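Local structure of inosine-uridine nucleoside N-ribohydrolase (Xanthomonas oryzae pv. oryzae, 4KL0) at residues T225-A228 with A229-A232; V347-G351 with H352-V356. The protein binds calcium and probably hydrolyses N-glycosidic bonds of nucleosides, as a bacterial effector protein whose substrate is not established. All blocks are in the same frame, centred on the assembly; numbering follows the deposited sequence.

Contact 1: residues T225-A228 with A229-A232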
ATOM      1  N   THR A 225       6.636  -7.018  -5.779  1.00 18.03           N
ATOM      2  CA  THR A 225       5.664  -7.805  -6.537  1.00 15.49           C
ATOM      3  C   THR A 225       4.879  -8.704  -5.574  1.00 14.99           C
ATOM      4  O   THR A 225       5.213  -8.892  -4.374  1.00 17.72           O
ATOM      5  CB  THR A 225       6.390  -8.696  -7.542  1.00 20.43           C
ATOM      6  OG1 THR A 225       7.125  -9.688  -6.824  1.00 25.38           O
ATOM      7  CG2 THR A 225       7.342  -7.880  -8.343  1.00 23.87           C
ATOM      8  N   LYS A 226       3.802  -9.288  -6.050  1.00 16.77           N
ATOM      9  CA  LYS A 226       2.959 -10.075  -5.154  1.00 18.81           C
ATOM     10  C   LYS A 226       3.712 -11.269  -4.504  1.00 17.63           C
ATOM     11  O   LYS A 226       3.390 -11.657  -3.394  1.00 19.76           O
ATOM     12  CB  LYS A 226       1.695 -10.551  -5.913  1.00 21.71           C
ATOM     13  CG  LYS A 226       2.032 -11.459  -7.092  1.00 24.18           C
ATOM     14  CD  LYS A 226       0.836 -11.670  -8.011  1.00 24.71           C
ATOM     15  CE  LYS A 226       1.182 -12.714  -9.102  1.00 28.28           C
ATOM     16  NZ  LYS A 226      -0.081 -13.359  -9.610  1.00 40.45           N
ATOM     17  N   GLU A 227       4.723 -11.822  -5.203  1.00 19.22           N
ATOM     18  CA  GLU A 227       5.514 -12.931  -4.639  1.00 20.59           C
ATOM     19  C   GLU A 227       6.271 -12.584  -3.353  1.00 18.98           C
ATOM     20  O   GLU A 227       6.499 -13.460  -2.475  1.00 21.90           O
ATOM     21  CB  GLU A 227       6.454 -13.491  -5.722  1.00 24.82           C
ATOM     22  CG  GLU A 227       5.661 -14.216  -6.824  1.00 28.59           C
ATOM     23  CD  GLU A 227       5.159 -13.277  -7.917  1.00 31.25           C
ATOM     24  OE1 GLU A 227       5.588 -12.076  -7.956  1.00 29.65           O
ATOM     25  OE2 GLU A 227       4.337 -13.744  -8.754  1.00 37.78           O
ATOM     26  N   ALA A 228       6.644 -11.312  -3.222  1.00 18.50           N
ATOM     27  CA  ALA A 228       7.308 -10.810  -2.018  1.00 19.28           C
ATOM     28  C   ALA A 228       6.338 -10.911  -0.851  1.00 20.04           C
ATOM     29  O   ALA A 228       6.712 -11.289   0.254  1.00 21.86           O
ATOM     30  CB  ALA A 228       7.747  -9.369  -2.228  1.00 17.57           C
ATOM     31  N   ALA A 229       5.062 -10.574  -1.079  1.00 19.95           N
ATOM     32  CA  ALA A 229       4.097 -10.685   0.021  1.00 18.46           C
ATOM     33  C   ALA A 229       3.783 -12.113   0.466  1.00 22.12           C
ATOM     34  O   ALA A 229       3.556 -12.369   1.669  1.00 21.17           O
ATOM     35  CB  ALA A 229       2.783  -9.946  -0.305  1.00 19.81           C
ATOM     36  N   TYR A 230       3.740 -13.056  -0.491  1.00 22.40           N
ATOM     37  CA  TYR A 230       3.407 -14.437  -0.154  1.00 26.36           C
ATOM     38  C   TYR A 230       4.376 -14.929   0.912  1.00 26.53           C
ATOM     39  O   TYR A 230       4.005 -15.605   1.887  1.00 27.08           O
ATOM     40  CB  TYR A 230       3.506 -15.346  -1.403  1.00 27.34           C
ATOM     41  CG  TYR A 230       2.577 -14.985  -2.546  1.00 25.14           C
ATOM     42  CD1 TYR A 230       1.445 -14.234  -2.348  1.00 22.89           C
ATOM     43  CD2 TYR A 230       2.836 -15.426  -3.848  1.00 26.26           C
ATOM     44  CE1 TYR A 230       0.578 -13.920  -3.424  1.00 25.92           C
ATOM     45  CE2 TYR A 230       1.997 -15.102  -4.918  1.00 26.99           C
ATOM     46  CZ  TYR A 230       0.876 -14.358  -4.701  1.00 25.56           C
ATOM     47  OH  TYR A 230       0.049 -14.086  -5.776  1.00 29.68           O
ATOM     48  N   LYS A 231       5.631 -14.557   0.739  1.00 25.45           N
ATOM     49  CA  LYS A 231       6.634 -15.055   1.650  1.00 26.49           C
ATOM     50  C   LYS A 231       6.465 -14.530   3.092  1.00 30.43           C
ATOM     51  O   LYS A 231       6.793 -15.218   4.072  1.00 30.78           O
ATOM     52  CB  LYS A 231       7.989 -14.695   1.092  1.00 27.37           C
ATOM     53  CG  LYS A 231       9.139 -15.399   1.803  1.00 29.25           C
ATOM     54  CD  LYS A 231      10.354 -15.390   0.912  1.00 28.86           C
ATOM     55  CE  LYS A 231      11.423 -16.319   1.437  1.00 28.63           C
ATOM     56  NZ  LYS A 231      12.748 -15.711   1.102  1.00 26.56           N
ATOM     57  N   ALA A 232       5.941 -13.313   3.221  1.00 28.50           N
ATOM     58  CA  ALA A 232       5.801 -12.669   4.530  1.00 26.55           C
ATOM     59  C   ALA A 232       4.327 -12.588   5.000  1.00 26.05           C
ATOM     60  O   ALA A 232       3.955 -11.691   5.774  1.00 24.94           O
ATOM     61  CB  ALA A 232       6.439 -11.254   4.468  1.00 22.38           C
TER

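Contact 2: residues V347-G351 with H352-V356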
ATOM      1  N   VAL A 347      16.549   0.394 -11.623  1.00 19.44           N
ATOM      2  CA  VAL A 347      15.269  -0.270 -11.419  1.00 21.09           C
ATOM      3  C   VAL A 347      15.465  -1.537 -10.596  1.00 22.69           C
ATOM      4  O   VAL A 347      16.096  -2.475 -11.027  1.00 24.90           O
ATOM      5  CB  VAL A 347      14.575  -0.583 -12.771  1.00 20.84           C
ATOM      6  CG1 VAL A 347      13.237  -1.349 -12.489  1.00 21.36           C
ATOM      7  CG2 VAL A 347      14.334   0.677 -13.590  1.00 18.48           C
ATOM      8  N   GLU A 348      14.943  -1.592  -9.375  1.00 17.89           N
ATOM      9  CA  GLU A 348      15.160  -2.747  -8.550  1.00 19.97           C
ATOM     10  C   GLU A 348      13.922  -3.588  -8.376  1.00 21.09           C
ATOM     11  O   GLU A 348      12.798  -3.049  -8.325  1.00 19.47           O
ATOM     12  CB  GLU A 348      15.636  -2.303  -7.159  1.00 21.56           C
ATOM     13  CG  GLU A 348      16.987  -1.635  -7.175  1.00 23.82           C
ATOM     14  CD  GLU A 348      17.309  -1.151  -5.796  1.00 27.77           C
ATOM     15  OE1 GLU A 348      16.477  -0.398  -5.244  1.00 29.57           O
ATOM     16  OE2 GLU A 348      18.361  -1.535  -5.255  1.00 34.83           O
ATOM     17  N   HIS A 349      14.119  -4.900  -8.234  1.00 20.17           N
ATOM     18  CA  HIS A 349      13.011  -5.810  -8.090  1.00 19.35           C
ATOM     19  C   HIS A 349      12.984  -6.424  -6.709  1.00 21.22           C
ATOM     20  O   HIS A 349      14.022  -6.901  -6.181  1.00 21.06           O
ATOM     21  CB  HIS A 349      13.092  -6.905  -9.180  1.00 19.97           C
ATOM     22  CG  HIS A 349      12.148  -8.048  -8.951  1.00 21.03           C
ATOM     23  ND1 HIS A 349      12.578  -9.336  -8.709  1.00 24.47           N
ATOM     24  CD2 HIS A 349      10.798  -8.090  -8.893  1.00 24.57           C
ATOM     25  CE1 HIS A 349      11.532 -10.124  -8.508  1.00 24.07           C
ATOM     26  NE2 HIS A 349      10.438  -9.398  -8.640  1.00 24.29           N
ATOM     27  N   VAL A 350      11.813  -6.404  -6.068  1.00 18.17           N
ATOM     28  CA  VAL A 350      11.647  -7.169  -4.833  1.00 17.77           C
ATOM     29  C   VAL A 350      10.554  -8.237  -4.965  1.00 21.74           C
ATOM     30  O   VAL A 350       9.348  -7.917  -4.885  1.00 20.07           O
ATOM     31  CB  VAL A 350      11.318  -6.274  -3.588  1.00 16.20           C
ATOM     32  CG1 VAL A 350      11.227  -7.116  -2.283  1.00 18.73           C
ATOM     33  CG2 VAL A 350      12.358  -5.138  -3.443  1.00 17.59           C
ATOM     34  N   GLY A 351      10.977  -9.491  -5.167  1.00 19.20           N
ATOM     35  CA  GLY A 351      10.093 -10.640  -5.179  1.00 20.72           C
ATOM     36  C   GLY A 351      10.372 -11.607  -4.043  1.00 21.04           C
ATOM     37  O   GLY A 351      10.846 -11.204  -2.979  1.00 18.89           O
ATOM     38  N   HIS A 352      10.070 -12.892  -4.224  1.00 21.12           N
ATOM     39  CA  HIS A 352      10.154 -13.800  -3.072  1.00 22.30           C
ATOM     40  C   HIS A 352      11.607 -13.955  -2.566  1.00 24.07           C
ATOM     41  O   HIS A 352      11.861 -13.956  -1.354  1.00 22.57           O
ATOM     42  CB  HIS A 352       9.551 -15.176  -3.387  1.00 25.71           C
ATOM     43  CG  HIS A 352      10.362 -15.977  -4.345  1.00 29.08           C
ATOM     44  ND1 HIS A 352      11.247 -16.948  -3.933  1.00 36.13           N
ATOM     45  CD2 HIS A 352      10.449 -15.934  -5.698  1.00 35.56           C
ATOM     46  CE1 HIS A 352      11.838 -17.482  -4.994  1.00 35.45           C
ATOM     47  NE2 HIS A 352      11.366 -16.891  -6.078  1.00 37.19           N
ATOM     48  N   ALA A 353      12.555 -14.029  -3.495  1.00 23.28           N
ATOM     49  CA  ALA A 353      13.968 -14.303  -3.119  1.00 24.41           C
ATOM     50  C   ALA A 353      14.579 -13.117  -2.369  1.00 23.94           C
ATOM     51  O   ALA A 353      15.480 -13.244  -1.524  1.00 26.49           O
ATOM     52  CB  ALA A 353      14.786 -14.591  -4.368  1.00 28.58           C
ATOM     53  N   GLU A 354      14.034 -11.963  -2.668  1.00 19.55           N
ATOM     54  CA  GLU A 354      14.542 -10.702  -2.150  1.00 20.33           C
ATOM     55  C   GLU A 354      13.989 -10.367  -0.765  1.00 22.28           C
ATOM     56  O   GLU A 354      14.489  -9.452  -0.131  1.00 20.80           O
ATOM     57  CB  GLU A 354      14.191  -9.563  -3.125  1.00 21.91           C
ATOM     58  CG  GLU A 354      14.952  -9.581  -4.451  1.00 21.58           C
ATOM     59  CD  GLU A 354      14.471 -10.699  -5.409  1.00 24.88           C
ATOM     60  OE1 GLU A 354      13.278 -11.123  -5.394  1.00 24.67           O
ATOM     61  OE2 GLU A 354      15.322 -11.172  -6.189  1.00 25.83           O
ATOM     62  N   VAL A 355      12.933 -11.031  -0.320  1.00 21.27           N
ATOM     63  CA  VAL A 355      12.517 -10.926   1.069  1.00 21.53           C
ATOM     64  C   VAL A 355      13.354 -11.904   1.883  1.00 22.55           C
ATOM     65  O   VAL A 355      13.015 -13.066   1.978  1.00 23.18           O
ATOM     66  CB  VAL A 355      11.015 -11.268   1.254  1.00 24.63           C
ATOM     67  CG1 VAL A 355      10.590 -11.061   2.734  1.00 24.74           C
ATOM     68  CG2 VAL A 355      10.182 -10.369   0.325  1.00 18.08           C
ATOM     69  N   VAL A 356      14.445 -11.408   2.463  1.00 22.72           N
ATOM     70  CA  VAL A 356      15.431 -12.296   3.097  1.00 25.21           C
ATOM     71  C   VAL A 356      15.133 -12.609   4.572  1.00 29.79           C
ATOM     72  O   VAL A 356      15.602 -13.638   5.126  1.00 29.25           O
ATOM     73  CB  VAL A 356      16.848 -11.778   2.858  1.00 23.70           C
ATOM     74  CG1 VAL A 356      17.169 -11.804   1.345  1.00 29.10           C
ATOM     75  CG2 VAL A 356      17.010 -10.378   3.437  1.00 26.03           C
TER

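Contact 1: residues T225-A228 with A229-A232
Y230 lays one face of its ring over the first turn of helix 226-231, with the backbone O of K226 3.4 Å above the ring plane and over its centre. The backbone N of E227 lies over the same face, farther off and displaced toward the rim. This position follows from chi1 of -61°, which sets CG of Y230 anti to its own carbonyl carbon and sends the ring back along the helix toward the N-terminus. K226 runs beside the tyrosine, pointing the same way. With chi1 at 62° its CG stands between the backbone N and the carbonyl carbon, and from there the chain is extended, so that its methylenes pass the phenol end: CD of K226 comes within 3.4 Å of OH of Y230, and CG within 3.5 Å of the same oxygen. The contact is therefore aliphatic against the phenol oxygen. CG of E227 is a looser neighbour, 4.2 Å from CE2 of Y230.

The carbonyl under the ring also serves the helix. O of K226 accepts a hydrogen bond from N of Y230 at 3.2 Å, in the carbonyl plane, and takes a weak bond from N of A229 at 3.1 Å, bent to 120° at the hydrogen. Y317 of helix 317-325 touches K226, A229 and Y230, and the alanines A228 and A229 are buried. T225 occupies the N-cap, directly after strand 221-224. The arrangement is that of a short helix opening behind a parallel strand of the Rossmann-like nucleoside hydrolase fold, with the side chain of A229 about 12 Å from the bound calcium.

Contact 2: residues V347-G351 with H352-V356
A type I beta turn, H352 to V355, carries the chain away from the end of strand 347-350 in the mixed sheet of this nucleoside hydrolase fold, and E354 reaches back from the turn to the strand end. OE1 of E354 accepts a hydrogen bond from the backbone N of G351 at 2.8 Å. The N-H approaches on the anti side of the carboxylate, 33° out of its plane, and the angle at the hydrogen is 140°, so the bond is short but bent. The glutamate folds to get there: its chain bends at chi2 and doubles back, bringing CG to 3.3 Å from the backbone O of H349. Its other oxygen, OE2, is hydrogen-bonded to OG1 of T337, and the carboxylate thus ties the turn both to the strand end and to the neighbouring edge strand.

The side chains of H349 and E354 run nearly perpendicular, with the ring and carboxylate planes 57° apart and CE1 of H349 3.7 Å from OE1 of E354. The backbone N of G351 sits over one face of this imidazole, displaced toward the rim; the N, the ring and OE1 of E354 are all mutual neighbours. On the apolar side, V350 and E354 point opposite ways and overlap flank to flank, CG1 of V350 touching CB of E354 at 3.9 Å, while V355 meets the same methyl more loosely through CG2. Both valines also rest on A228 of helix 226-231. The backbone adds two weak bonds to a single acceptor, O of G351, from N of E354 at 3.3 Å and from N of V355 at 3.4 Å.

Contacts 1 and 2 continue from adjacent parallel strands, 221-224 and 347-350, and meet where these end. N of T225 probably bonds O of V350, 3.0 Å away, carrying the strand pairing up to the helix cap, and CB of A228 packs 3.4 Å from the same oxygen. Farther along, NZ of K231 bonds O of V355 and O of H352, tying the helix to the turn. Each contact is partly buried: alanines form the covered side of 225-232, V350, V355 and G351 that of 347-356, while Y230, K226 and H352 lie at the surface. Contact 1 rests on a ring over a carbonyl, contact 2 on a carboxylate bonded to a backbone N-H.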